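Side-chain contacts in sorbitol dehydrogenase (Gluconobacter oxydans, PDB 5ITG), which probably oxidises D-sorbitol to L-sorbose with NADP as hydride acceptor, as a member of the mannitol dehydrogenase family: residues L342-P345 with S346-L350; Y333-K336 with D337-T341; E387-R390 with R391-D395; S400-A403 with F404-S408. All coordinates share one frame; numbering follows the deposited sequence.

Interaction 1. Residues L342-P345 with S346-L350; sequences LKAP and SGMTL
L342 and L350 meet branch to branch where a loop of the C-terminal domain, leading from helix 324-338 to helix 350-361, doubles back on itself. The contact is local: G347, with phi of 67°, lies at the bend, and the two arms face each other through apolar side chains and carbonyl oxygens. The leucines approach at a slant, and L342 CD2 lies 3.8 Å from L350 CD2. The other methyl of L350, CD1, is directed at the backbone instead and sits 3.5 Å from L342 O. Between them the branch point is met by a methyl group, since A344 CB is 3.7 Å from L350 CG. One leucine thus engages three parts of the opposite arm, and an alanine in its place would probably open a gap beside A344 CB and leave L342 CD2 without its partner. Nearer the bend the selenomethionine M348 crosses P345 at a slant. Its CG lies between the backbone N and the carbonyl carbon (chi1 67°), and further bends at chi2 and chi3 fold the chain back toward the proline, bringing SE within 3.8 Å of P345 CD. Both residues also pack on W290 of helix 288-312, while L342 rests on R296 of the same helix, so the loop is laid against that long helix. T349 turns its side chain elsewhere: as N-cap of helix 350-361, its OG1 is hydrogen-bonded to G352 N. At the inner side of the bend, M348 CG comes to 3.4 Å from P345 O.

Interaction 2. Residues Y333-K336 with D337-T341; sequences YLNK and DVIPT
The ring of Y333 is overlapped on one face by a methyl of V338, five residues on. V338 CG2 stands 3.9 Å from the centre of the Y333 ring and 20° off its normal, displaced toward the rim on the CZ and CE2 side, which meets the geometry of a CH-pi contact. With CG anti to its backbone N (chi1 171°), Y333 swings its ring along the helix to lie against that methyl. The D337 carboxylate comes to the same ring obliquely, with D337 OD2 3.5 Å from Y333 CD1 and the two planes 50° apart; its stronger partner is R401, whose NE forms a salt bridge to OD2. Near its C-terminal part helix 324-338 widens into a pi-type turn, seen in the bonds themselves: I339 N donates to L334 O at 2.9 Å and V338 N to Y333 O at 3.1 Å, each five residues apart. Y333 O also accepts from D337 N, so a standard helical bond and a wider one share one oxygen. P340, which has no N-H to give, places its CD 3.2 Å from N335 O. N335 and I339 run alongside each other in the same direction, and N335 OD1 is 3.9 Å from I339 CD1 while it accepts a hydrogen bond from R354. Y333 also packs on A300 and M304 of helix 288-312, and V338 on M297 of the same helix.

Interaction 3. Residues E387-R390 with R391-D395; sequences ETVR and RAIED
E387 OE2 is gripped by a salt bridge to R391 NH1 at 3.6 Å and by a water that donates to it at 2.7 Å. The glutamate reaches forward because its CG is anti to the backbone N (chi1 178°) and the chain then bends at chi2. The oxygen arrives at the edge of the R391 guanidinium, near its plane, although the carboxylate itself is turned 69° from that plane. R391, folded at chi2 and chi3, also sends NE to D395 OD2 at 3.5 Å in a weak hydrogen bond that is part of a salt bridge. E387, R391 and D395 thus form a salt-bridge network with i to i+4 spacing, running from the last turns of helix 377-394 to D395, just past its end. A leucine in place of R391 would probably leave E387 and D395 without their shared positive mate. R390 NE makes a long salt bridge to E394 OE2 at 3.5 Å, but R390 has stronger company in D457. On the apolar flank V389 and I393 run side by side, with V389 CG1 3.9 Å from I393 CD1. The water that holds E387 donates also to E394 OE1, at 2.8 Å. With E387 OE2 and E394 OE1 5.2 Å apart, a water giving one proton to each probably eases the repulsion between them, as the adjacent arginines are likely to do.

Interaction 4. Residues S400-A403 with F404-S408; sequences SRIA and FGIAS
F404 lies with CB 3.4 Å from R401 O, and that same oxygen is at the edge of its ring, near the ring plane. The backbone around it is tied in regular steps: F404 N donates to S400 O, G405 N to R401 O, and A407 N to A403 O at 2.8 Å. Beside these bonds I402 and I406 touch loosely, with I402 CG2 4.3 Å from I406 CD1. This is the opening part of helix 400-412, an alpha-helix of the C-terminal domain with i to i+4 bonding. One turn further on S408 adds a second grip: its OG donates to F404 O at 3.0 Å, while S408 N reaches that oxygen from the other face of the carbonyl plane. F404 CG, anti to its backbone N (chi1 172°), carries the ring out beside S408, whose OG stands 3.3 Å above the F404 ring plane, toward its rim. Outside this shell R401 NE forms a salt bridge with D337 OD2, and D398 accepts from S400 OG and pairs with R401 NH1. A403 packs on V467 and L470 of helix 461-477, and I406 on F452 and W455. The F404 side chain touches N329 of helix 324-338 and V479 and I483.

All four contacts lie in the largely helical C-terminal domain, with interaction 2 first along the chain, then 1, 3 and 4. Interaction 2 joins the others: its centre is about 13 Å from that of interaction 1, 11 Å from interaction 3 and 14 Å from interaction 4, and it touches each. I339 packs on L350, V338 on T388, and the salt bridge from D337 to R401 ties interaction 2 to interaction 4. Interactions 3 and 4, on the consecutive helices 377-394 and 400-412, meet through I402 against V389 and A392. Interactions 1 and 4 are most distant, about 25 Å between centres. The local contacts thus form one continuous packed region across three helices and a loop.

Interaction 1. Residues L342-P345 with S346-L350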
ATOM      1  N   LEU A 342     -11.251   5.426  18.531  1.00 16.96           N
ATOM      2  CA  LEU A 342     -10.393   5.832  17.421  1.00 16.93           C
ATOM      3  C   LEU A 342     -10.490   7.332  17.152  1.00 17.82           C
ATOM      4  O   LEU A 342     -11.584   7.856  16.954  1.00 15.29           O
ATOM      5  CB  LEU A 342     -10.789   5.070  16.152  1.00 16.29           C
ATOM      6  CG  LEU A 342     -10.025   5.418  14.872  1.00 16.31           C
ATOM      7  CD1 LEU A 342      -8.536   5.142  15.077  1.00 18.57           C
ATOM      8  CD2 LEU A 342     -10.566   4.595  13.699  1.00 17.61           C
ATOM      9  N   LYS A 343      -9.350   8.023  17.135  1.00 15.55           N
ATOM     10  CA  LYS A 343      -9.359   9.457  16.881  1.00 17.77           C
ATOM     11  C   LYS A 343      -9.705   9.704  15.414  1.00 17.88           C
ATOM     12  O   LYS A 343      -9.151   9.078  14.511  1.00 18.13           O
ATOM     13  CB  LYS A 343      -7.995  10.061  17.229  1.00 20.49           C
ATOM     14  CG  LYS A 343      -7.886  11.549  16.982  1.00 26.02           C
ATOM     15  CD  LYS A 343      -6.537  12.073  17.478  1.00 33.15           C
ATOM     16  CE  LYS A 343      -6.324  13.534  17.100  1.00 34.48           C
ATOM     17  NZ  LYS A 343      -7.371  14.425  17.669  1.00 38.39           N
ATOM     18  N   ALA A 344     -10.622  10.625  15.172  1.00 18.46           N
ATOM     19  CA  ALA A 344     -11.036  10.908  13.810  1.00 19.46           C
ATOM     20  C   ALA A 344     -10.350  12.103  13.166  1.00 21.80           C
ATOM     21  O   ALA A 344     -10.333  13.203  13.721  1.00 19.49           O
ATOM     22  CB  ALA A 344     -12.542  11.102  13.763  1.00 20.61           C
ATOM     23  N   PRO A 345      -9.753  11.895  11.980  1.00 22.66           N
ATOM     24  CA  PRO A 345      -9.076  12.985  11.266  1.00 26.16           C
ATOM     25  C   PRO A 345     -10.149  13.975  10.826  1.00 26.93           C
ATOM     26  O   PRO A 345     -11.317  13.616  10.742  1.00 25.61           O
ATOM     27  CB  PRO A 345      -8.440  12.273  10.068  1.00 26.01           C
ATOM     28  CG  PRO A 345      -8.177  10.896  10.591  1.00 23.09           C
ATOM     29  CD  PRO A 345      -9.446  10.592  11.363  1.00 23.40           C
ATOM     30  N   SER A 346      -9.772  15.218  10.546  1.00 30.22           N
ATOM     31  CA  SER A 346     -10.758  16.204  10.113  1.00 31.95           C
ATOM     32  C   SER A 346     -11.182  15.964   8.663  1.00 32.71           C
ATOM     33  O   SER A 346     -10.477  15.303   7.895  1.00 32.14           O
ATOM     34  CB  SER A 346     -10.194  17.623  10.258  1.00 34.39           C
ATOM     35  OG  SER A 346      -9.016  17.782   9.493  1.00 34.16           O
ATOM     36  N   GLY A 347     -12.343  16.499   8.297  1.00 32.54           N
ATOM     37  CA  GLY A 347     -12.835  16.346   6.938  1.00 32.33           C
ATOM     38  C   GLY A 347     -13.221  14.938   6.510  1.00 32.73           C
ATOM     39  O   GLY A 347     -13.038  14.568   5.348  1.00 33.21           O
HETATM   40  N   MSE A 348     -13.758  14.154   7.439  1.00 30.83           N
HETATM   41  CA  MSE A 348     -14.192  12.785   7.154  1.00 31.20           C
HETATM   42  C   MSE A 348     -14.928  12.245   8.367  1.00 28.79           C
HETATM   43  O   MSE A 348     -14.798  12.785   9.470  1.00 29.50           O
HETATM   44  CB  MSE A 348     -12.986  11.881   6.878  1.00 34.39           C
HETATM   45  CG  MSE A 348     -12.072  11.644   8.094  1.00 35.38           C
HETATM   46 SE   MSE A 348     -12.763  10.433   9.483  1.00 41.48          SE
HETATM   47  CE  MSE A 348     -12.347   8.747   8.617  1.00 37.47           C
ATOM     48  N   THR A 349     -15.705  11.188   8.172  1.00 25.88           N
ATOM     49  CA  THR A 349     -16.396  10.574   9.296  1.00 23.12           C
ATOM     50  C   THR A 349     -15.933   9.125   9.348  1.00 21.23           C
ATOM     51  O   THR A 349     -15.665   8.504   8.309  1.00 19.55           O
ATOM     52  CB  THR A 349     -17.933  10.610   9.156  1.00 22.49           C
ATOM     53  OG1 THR A 349     -18.338   9.799   8.053  1.00 25.84           O
ATOM     54  CG2 THR A 349     -18.419  12.039   8.942  1.00 25.74           C
ATOM     55  N   LEU A 350     -15.801   8.600  10.559  1.00 18.74           N
ATOM     56  CA  LEU A 350     -15.367   7.225  10.731  1.00 17.28           C
ATOM     57  C   LEU A 350     -16.450   6.293  10.196  1.00 16.75           C
ATOM     58  O   LEU A 350     -16.155   5.195   9.714  1.00 17.13           O
ATOM     59  CB  LEU A 350     -15.084   6.951  12.212  1.00 17.94           C
ATOM     60  CG  LEU A 350     -13.887   7.755  12.744  1.00 19.70           C
ATOM     61  CD1 LEU A 350     -13.740   7.572  14.246  1.00 19.08           C
ATOM     62  CD2 LEU A 350     -12.624   7.312  12.029  1.00 19.88           C
TER

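Interaction 2. Residues Y333-K336 with D337-T341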
ATOM      1  N   TYR A 333     -18.369  -4.710  15.405  1.00 13.05           N
ATOM      2  CA  TYR A 333     -17.000  -4.523  15.906  1.00 12.42           C
ATOM      3  C   TYR A 333     -16.554  -3.088  15.579  1.00 12.57           C
ATOM      4  O   TYR A 333     -16.086  -2.360  16.448  1.00 12.47           O
ATOM      5  CB  TYR A 333     -16.062  -5.533  15.232  1.00 12.93           C
ATOM      6  CG  TYR A 333     -14.572  -5.323  15.477  1.00 12.46           C
ATOM      7  CD1 TYR A 333     -14.027  -5.434  16.756  1.00 14.20           C
ATOM      8  CD2 TYR A 333     -13.705  -5.046  14.414  1.00 14.65           C
ATOM      9  CE1 TYR A 333     -12.641  -5.277  16.975  1.00 14.21           C
ATOM     10  CE2 TYR A 333     -12.320  -4.887  14.625  1.00 14.26           C
ATOM     11  CZ  TYR A 333     -11.800  -5.007  15.907  1.00 14.18           C
ATOM     12  OH  TYR A 333     -10.439  -4.860  16.117  1.00 13.54           O
ATOM     13  N   LEU A 334     -16.697  -2.687  14.319  1.00 11.82           N
ATOM     14  CA  LEU A 334     -16.309  -1.344  13.925  1.00 12.96           C
ATOM     15  C   LEU A 334     -17.103  -0.260  14.656  1.00 13.54           C
ATOM     16  O   LEU A 334     -16.522   0.708  15.147  1.00 14.11           O
ATOM     17  CB  LEU A 334     -16.452  -1.175  12.415  1.00 14.12           C
ATOM     18  CG  LEU A 334     -15.491  -2.041  11.599  1.00 13.40           C
ATOM     19  CD1 LEU A 334     -15.797  -1.855  10.123  1.00 17.33           C
ATOM     20  CD2 LEU A 334     -14.037  -1.651  11.892  1.00 15.42           C
ATOM     21  N   ASN A 335     -18.420  -0.426  14.749  1.00 13.23           N
ATOM     22  CA  ASN A 335     -19.268   0.571  15.424  1.00 13.78           C
ATOM     23  C   ASN A 335     -19.119   0.653  16.935  1.00 14.59           C
ATOM     24  O   ASN A 335     -19.048   1.743  17.507  1.00 15.09           O
ATOM     25  CB  ASN A 335     -20.748   0.315  15.134  1.00 12.60           C
ATOM     26  CG  ASN A 335     -21.127   0.635  13.711  1.00 15.60           C
ATOM     27  OD1 ASN A 335     -20.587   1.559  13.108  1.00 14.76           O
ATOM     28  ND2 ASN A 335     -22.078  -0.114  13.172  1.00 14.61           N
ATOM     29  N   LYS A 336     -19.071  -0.503  17.579  1.00 14.51           N
ATOM     30  CA  LYS A 336     -19.008  -0.551  19.035  1.00 15.79           C
ATOM     31  C   LYS A 336     -17.639  -0.607  19.701  1.00 15.88           C
ATOM     32  O   LYS A 336     -17.481  -0.125  20.826  1.00 15.05           O
ATOM     33  CB  LYS A 336     -19.839  -1.735  19.526  1.00 16.56           C
ATOM     34  CG  LYS A 336     -21.236  -1.787  18.929  1.00 18.66           C
ATOM     35  CD  LYS A 336     -22.033  -0.526  19.238  1.00 24.10           C
ATOM     36  CE  LYS A 336     -23.344  -0.501  18.453  1.00 24.98           C
ATOM     37  NZ  LYS A 336     -24.074   0.799  18.605  1.00 26.62           N
ATOM     38  N   ASP A 337     -16.654  -1.194  19.028  1.00 16.15           N
ATOM     39  CA  ASP A 337     -15.324  -1.326  19.620  1.00 18.05           C
ATOM     40  C   ASP A 337     -14.243  -0.392  19.086  1.00 17.88           C
ATOM     41  O   ASP A 337     -13.475   0.179  19.862  1.00 19.24           O
ATOM     42  CB  ASP A 337     -14.845  -2.776  19.477  1.00 19.86           C
ATOM     43  CG  ASP A 337     -15.857  -3.770  20.015  1.00 22.02           C
ATOM     44  OD1 ASP A 337     -16.234  -3.648  21.197  1.00 26.26           O
ATOM     45  OD2 ASP A 337     -16.285  -4.664  19.259  1.00 22.94           O
ATOM     46  N   VAL A 338     -14.182  -0.229  17.770  1.00 17.35           N
ATOM     47  CA  VAL A 338     -13.148   0.607  17.170  1.00 14.54           C
ATOM     48  C   VAL A 338     -13.472   2.092  17.094  1.00 14.20           C
ATOM     49  O   VAL A 338     -12.743   2.912  17.647  1.00 14.56           O
ATOM     50  CB  VAL A 338     -12.784   0.104  15.757  1.00 13.61           C
ATOM     51  CG1 VAL A 338     -11.604   0.920  15.184  1.00 13.48           C
ATOM     52  CG2 VAL A 338     -12.415  -1.384  15.812  1.00 10.70           C
ATOM     53  N   ILE A 339     -14.556   2.444  16.411  1.00 14.69           N
ATOM     54  CA  ILE A 339     -14.929   3.848  16.265  1.00 14.77           C
ATOM     55  C   ILE A 339     -14.960   4.647  17.577  1.00 14.33           C
ATOM     56  O   ILE A 339     -14.479   5.789  17.624  1.00 14.14           O
ATOM     57  CB  ILE A 339     -16.295   3.988  15.519  1.00 15.19           C
ATOM     58  CG1 ILE A 339     -16.094   3.671  14.029  1.00 16.10           C
ATOM     59  CG2 ILE A 339     -16.843   5.410  15.658  1.00 16.63           C
ATOM     60  CD1 ILE A 339     -17.375   3.707  13.198  1.00 15.88           C
ATOM     61  N   PRO A 340     -15.502   4.066  18.658  1.00 14.91           N
ATOM     62  CA  PRO A 340     -15.541   4.821  19.922  1.00 15.97           C
ATOM     63  C   PRO A 340     -14.164   5.036  20.558  1.00 17.19           C
ATOM     64  O   PRO A 340     -14.010   5.877  21.439  1.00 17.55           O
ATOM     65  CB  PRO A 340     -16.461   3.974  20.809  1.00 15.66           C
ATOM     66  CG  PRO A 340     -17.332   3.240  19.794  1.00 14.01           C
ATOM     67  CD  PRO A 340     -16.328   2.851  18.749  1.00 12.74           C
ATOM     68  N   THR A 341     -13.163   4.285  20.108  1.00 17.08           N
ATOM     69  CA  THR A 341     -11.818   4.425  20.672  1.00 18.32           C
ATOM     70  C   THR A 341     -10.783   4.797  19.608  1.00 17.80           C
ATOM     71  O   THR A 341      -9.591   4.543  19.773  1.00 17.48           O
ATOM     72  CB  THR A 341     -11.379   3.121  21.384  1.00 17.67           C
ATOM     73  OG1 THR A 341     -11.181   2.080  20.419  1.00 16.59           O
ATOM     74  CG2 THR A 341     -12.456   2.674  22.369  1.00 19.14           C
TER

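Interaction 3. Residues E387-R390 with R391-D395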
ATOM      1  N   GLU A 387      -4.305  -1.872  19.836  1.00 14.42           N
ATOM      2  CA  GLU A 387      -4.859  -0.642  20.407  1.00 15.77           C
ATOM      3  C   GLU A 387      -6.326  -0.819  20.822  1.00 16.00           C
ATOM      4  O   GLU A 387      -6.724  -0.417  21.918  1.00 16.32           O
ATOM      5  CB  GLU A 387      -4.727   0.514  19.414  1.00 17.17           C
ATOM      6  CG  GLU A 387      -5.314   1.855  19.891  1.00 19.53           C
ATOM      7  CD  GLU A 387      -4.601   2.437  21.099  1.00 24.03           C
ATOM      8  OE1 GLU A 387      -3.356   2.534  21.068  1.00 26.26           O
ATOM      9  OE2 GLU A 387      -5.289   2.815  22.075  1.00 25.66           O
ATOM     10  N   THR A 388      -7.126  -1.436  19.958  1.00 14.29           N
ATOM     11  CA  THR A 388      -8.541  -1.651  20.266  1.00 14.19           C
ATOM     12  C   THR A 388      -8.734  -2.505  21.522  1.00 14.40           C
ATOM     13  O   THR A 388      -9.604  -2.219  22.351  1.00 14.32           O
ATOM     14  CB  THR A 388      -9.268  -2.270  19.064  1.00 11.23           C
ATOM     15  OG1 THR A 388      -9.367  -1.279  18.031  1.00 14.46           O
ATOM     16  CG2 THR A 388     -10.673  -2.743  19.447  1.00 14.49           C
ATOM     17  N   VAL A 389      -7.916  -3.537  21.675  1.00 14.10           N
ATOM     18  CA  VAL A 389      -7.995  -4.384  22.860  1.00 14.32           C
ATOM     19  C   VAL A 389      -7.540  -3.615  24.107  1.00 14.83           C
ATOM     20  O   VAL A 389      -8.212  -3.642  25.137  1.00 15.84           O
ATOM     21  CB  VAL A 389      -7.123  -5.659  22.699  1.00 15.52           C
ATOM     22  CG1 VAL A 389      -7.079  -6.446  24.013  1.00 15.35           C
ATOM     23  CG2 VAL A 389      -7.697  -6.529  21.591  1.00 17.29           C
ATOM     24  N   ARG A 390      -6.408  -2.923  24.020  1.00 16.43           N
ATOM     25  CA  ARG A 390      -5.920  -2.165  25.173  1.00 16.43           C
ATOM     26  C   ARG A 390      -6.966  -1.162  25.660  1.00 15.43           C
ATOM     27  O   ARG A 390      -7.210  -1.051  26.856  1.00 14.94           O
ATOM     28  CB  ARG A 390      -4.628  -1.403  24.840  1.00 15.27           C
ATOM     29  CG  ARG A 390      -3.395  -2.265  24.593  1.00 14.42           C
ATOM     30  CD  ARG A 390      -2.129  -1.393  24.575  1.00 13.95           C
ATOM     31  NE  ARG A 390      -1.786  -0.913  25.912  1.00 15.75           N
ATOM     32  CZ  ARG A 390      -1.072  -1.607  26.799  1.00 16.22           C
ATOM     33  NH1 ARG A 390      -0.607  -2.809  26.488  1.00 17.32           N
ATOM     34  NH2 ARG A 390      -0.846  -1.113  28.008  1.00 14.12           N
ATOM     35  N   ARG A 391      -7.578  -0.429  24.734  1.00 15.54           N
ATOM     36  CA  ARG A 391      -8.596   0.556  25.103  1.00 17.32           C
ATOM     37  C   ARG A 391      -9.808  -0.065  25.782  1.00 17.40           C
ATOM     38  O   ARG A 391     -10.303   0.463  26.778  1.00 17.34           O
ATOM     39  CB  ARG A 391      -9.053   1.347  23.869  1.00 20.25           C
ATOM     40  CG  ARG A 391      -8.033   2.348  23.390  1.00 23.72           C
ATOM     41  CD  ARG A 391      -7.825   3.449  24.420  1.00 28.34           C
ATOM     42  NE  ARG A 391      -8.786   4.536  24.268  1.00 32.66           N
ATOM     43  CZ  ARG A 391      -8.854   5.319  23.194  1.00 34.44           C
ATOM     44  NH1 ARG A 391      -8.014   5.127  22.178  1.00 35.41           N
ATOM     45  NH2 ARG A 391      -9.745   6.300  23.141  1.00 32.87           N
ATOM     46  N   ALA A 392     -10.285  -1.187  25.246  1.00 15.83           N
ATOM     47  CA  ALA A 392     -11.445  -1.867  25.815  1.00 16.73           C
ATOM     48  C   ALA A 392     -11.156  -2.303  27.240  1.00 16.44           C
ATOM     49  O   ALA A 392     -12.004  -2.163  28.117  1.00 15.98           O
ATOM     50  CB  ALA A 392     -11.818  -3.076  24.974  1.00 14.58           C
ATOM     51  N   ILE A 393      -9.958  -2.835  27.467  1.00 16.59           N
ATOM     52  CA  ILE A 393      -9.559  -3.280  28.807  1.00 19.06           C
ATOM     53  C   ILE A 393      -9.329  -2.093  29.737  1.00 18.70           C
ATOM     54  O   ILE A 393      -9.777  -2.093  30.879  1.00 18.65           O
ATOM     55  CB  ILE A 393      -8.249  -4.105  28.771  1.00 19.36           C
ATOM     56  CG1 ILE A 393      -8.448  -5.385  27.956  1.00 17.71           C
ATOM     57  CG2 ILE A 393      -7.798  -4.418  30.198  1.00 19.44           C
ATOM     58  CD1 ILE A 393      -7.211  -6.268  27.887  1.00 18.54           C
ATOM     59  N   GLU A 394      -8.620  -1.085  29.239  1.00 20.04           N
ATOM     60  CA  GLU A 394      -8.314   0.106  30.028  1.00 23.04           C
ATOM     61  C   GLU A 394      -9.565   0.882  30.431  1.00 23.61           C
ATOM     62  O   GLU A 394      -9.699   1.300  31.582  1.00 22.42           O
ATOM     63  CB  GLU A 394      -7.375   1.030  29.247  1.00 24.80           C
ATOM     64  CG  GLU A 394      -6.001   0.435  28.952  1.00 29.84           C
ATOM     65  CD  GLU A 394      -5.219   1.246  27.929  1.00 31.71           C
ATOM     66  OE1 GLU A 394      -5.841   2.075  27.221  1.00 32.73           O
ATOM     67  OE2 GLU A 394      -3.988   1.040  27.818  1.00 32.82           O
ATOM     68  N   ASP A 395     -10.482   1.071  29.488  1.00 24.28           N
ATOM     69  CA  ASP A 395     -11.705   1.816  29.772  1.00 26.13           C
ATOM     70  C   ASP A 395     -12.851   0.947  30.271  1.00 26.59           C
ATOM     71  O   ASP A 395     -13.975   1.423  30.423  1.00 25.79           O
ATOM     72  CB  ASP A 395     -12.153   2.594  28.533  1.00 27.87           C
ATOM     73  CG  ASP A 395     -11.100   3.567  28.053  1.00 30.66           C
ATOM     74  OD1 ASP A 395     -10.369   4.116  28.906  1.00 31.12           O
ATOM     75  OD2 ASP A 395     -11.010   3.789  26.826  1.00 31.58           O
TER
HETATM   76  O   HOH W   1      -4.859   2.949  24.705  1.00 23.58           O

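Interaction 4. Residues S400-A403 with F404-S408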
ATOM      1  N   SER A 400     -16.940  -8.688  24.563  1.00 17.44           N
ATOM      2  CA  SER A 400     -17.585  -9.737  23.779  1.00 19.80           C
ATOM      3  C   SER A 400     -17.093  -9.932  22.353  1.00 18.19           C
ATOM      4  O   SER A 400     -16.657 -11.023  21.999  1.00 19.01           O
ATOM      5  CB  SER A 400     -19.101  -9.512  23.754  1.00 20.87           C
ATOM      6  OG  SER A 400     -19.634  -9.625  25.061  1.00 29.76           O
ATOM      7  N   ARG A 401     -17.167  -8.886  21.529  1.00 19.40           N
ATOM      8  CA  ARG A 401     -16.742  -8.990  20.132  1.00 19.53           C
ATOM      9  C   ARG A 401     -15.231  -9.103  19.987  1.00 18.57           C
ATOM     10  O   ARG A 401     -14.733  -9.767  19.075  1.00 18.03           O
ATOM     11  CB  ARG A 401     -17.256  -7.793  19.329  1.00 20.54           C
ATOM     12  CG  ARG A 401     -18.779  -7.750  19.195  1.00 26.53           C
ATOM     13  CD  ARG A 401     -19.242  -6.359  18.789  1.00 26.70           C
ATOM     14  NE  ARG A 401     -18.842  -5.366  19.785  1.00 25.84           N
ATOM     15  CZ  ARG A 401     -19.488  -5.136  20.924  1.00 28.39           C
ATOM     16  NH1 ARG A 401     -20.586  -5.820  21.221  1.00 30.75           N
ATOM     17  NH2 ARG A 401     -19.026  -4.237  21.782  1.00 26.83           N
ATOM     18  N   ILE A 402     -14.503  -8.447  20.883  1.00 18.02           N
ATOM     19  CA  ILE A 402     -13.051  -8.500  20.862  1.00 17.25           C
ATOM     20  C   ILE A 402     -12.622  -9.940  21.157  1.00 16.78           C
ATOM     21  O   ILE A 402     -11.717 -10.483  20.505  1.00 15.49           O
ATOM     22  CB  ILE A 402     -12.461  -7.513  21.908  1.00 18.90           C
ATOM     23  CG1 ILE A 402     -12.632  -6.079  21.388  1.00 19.29           C
ATOM     24  CG2 ILE A 402     -10.980  -7.818  22.173  1.00 18.04           C
ATOM     25  CD1 ILE A 402     -12.353  -5.004  22.411  1.00 22.37           C
ATOM     26  N   ALA A 403     -13.293 -10.563  22.119  1.00 15.16           N
ATOM     27  CA  ALA A 403     -12.974 -11.942  22.486  1.00 16.93           C
ATOM     28  C   ALA A 403     -13.340 -12.896  21.356  1.00 15.61           C
ATOM     29  O   ALA A 403     -12.665 -13.905  21.138  1.00 18.73           O
ATOM     30  CB  ALA A 403     -13.707 -12.329  23.763  1.00 17.80           C
ATOM     31  N   PHE A 404     -14.413 -12.576  20.639  1.00 15.26           N
ATOM     32  CA  PHE A 404     -14.852 -13.401  19.520  1.00 16.15           C
ATOM     33  C   PHE A 404     -13.787 -13.407  18.422  1.00 16.51           C
ATOM     34  O   PHE A 404     -13.502 -14.443  17.816  1.00 17.08           O
ATOM     35  CB  PHE A 404     -16.172 -12.876  18.941  1.00 14.27           C
ATOM     36  CG  PHE A 404     -16.579 -13.561  17.668  1.00 14.52           C
ATOM     37  CD1 PHE A 404     -17.098 -14.852  17.692  1.00 17.16           C
ATOM     38  CD2 PHE A 404     -16.358 -12.950  16.436  1.00 14.90           C
ATOM     39  CE1 PHE A 404     -17.385 -15.532  16.507  1.00 17.48           C
ATOM     40  CE2 PHE A 404     -16.639 -13.618  15.246  1.00 14.42           C
ATOM     41  CZ  PHE A 404     -17.152 -14.915  15.283  1.00 16.45           C
ATOM     42  N   GLY A 405     -13.202 -12.244  18.155  1.00 15.22           N
ATOM     43  CA  GLY A 405     -12.176 -12.183  17.129  1.00 14.36           C
ATOM     44  C   GLY A 405     -11.000 -13.066  17.498  1.00 13.31           C
ATOM     45  O   GLY A 405     -10.462 -13.805  16.662  1.00 12.89           O
ATOM     46  N   ILE A 406     -10.599 -12.994  18.762  1.00 13.87           N
ATOM     47  CA  ILE A 406      -9.468 -13.774  19.255  1.00 13.83           C
ATOM     48  C   ILE A 406      -9.774 -15.269  19.228  1.00 14.51           C
ATOM     49  O   ILE A 406      -8.955 -16.076  18.771  1.00 16.55           O
ATOM     50  CB  ILE A 406      -9.091 -13.332  20.690  1.00 11.71           C
ATOM     51  CG1 ILE A 406      -8.536 -11.906  20.652  1.00 15.68           C
ATOM     52  CG2 ILE A 406      -8.045 -14.272  21.283  1.00 13.69           C
ATOM     53  CD1 ILE A 406      -8.453 -11.248  22.032  1.00 15.15           C
ATOM     54  N   ALA A 407     -10.962 -15.631  19.698  1.00 14.76           N
ATOM     55  CA  ALA A 407     -11.377 -17.031  19.725  1.00 15.16           C
ATOM     56  C   ALA A 407     -11.453 -17.610  18.316  1.00 15.68           C
ATOM     57  O   ALA A 407     -11.132 -18.782  18.102  1.00 16.48           O
ATOM     58  CB  ALA A 407     -12.731 -17.165  20.423  1.00 12.84           C
ATOM     59  N   SER A 408     -11.884 -16.785  17.363  1.00 16.28           N
ATOM     60  CA  SER A 408     -12.000 -17.197  15.968  1.00 16.23           C
ATOM     61  C   SER A 408     -10.618 -17.437  15.378  1.00 17.53           C
ATOM     62  O   SER A 408     -10.397 -18.412  14.656  1.00 19.23           O
ATOM     63  CB  SER A 408     -12.728 -16.121  15.149  1.00 18.95           C
ATOM     64  OG  SER A 408     -14.110 -16.112  15.450  1.00 23.80           O
TER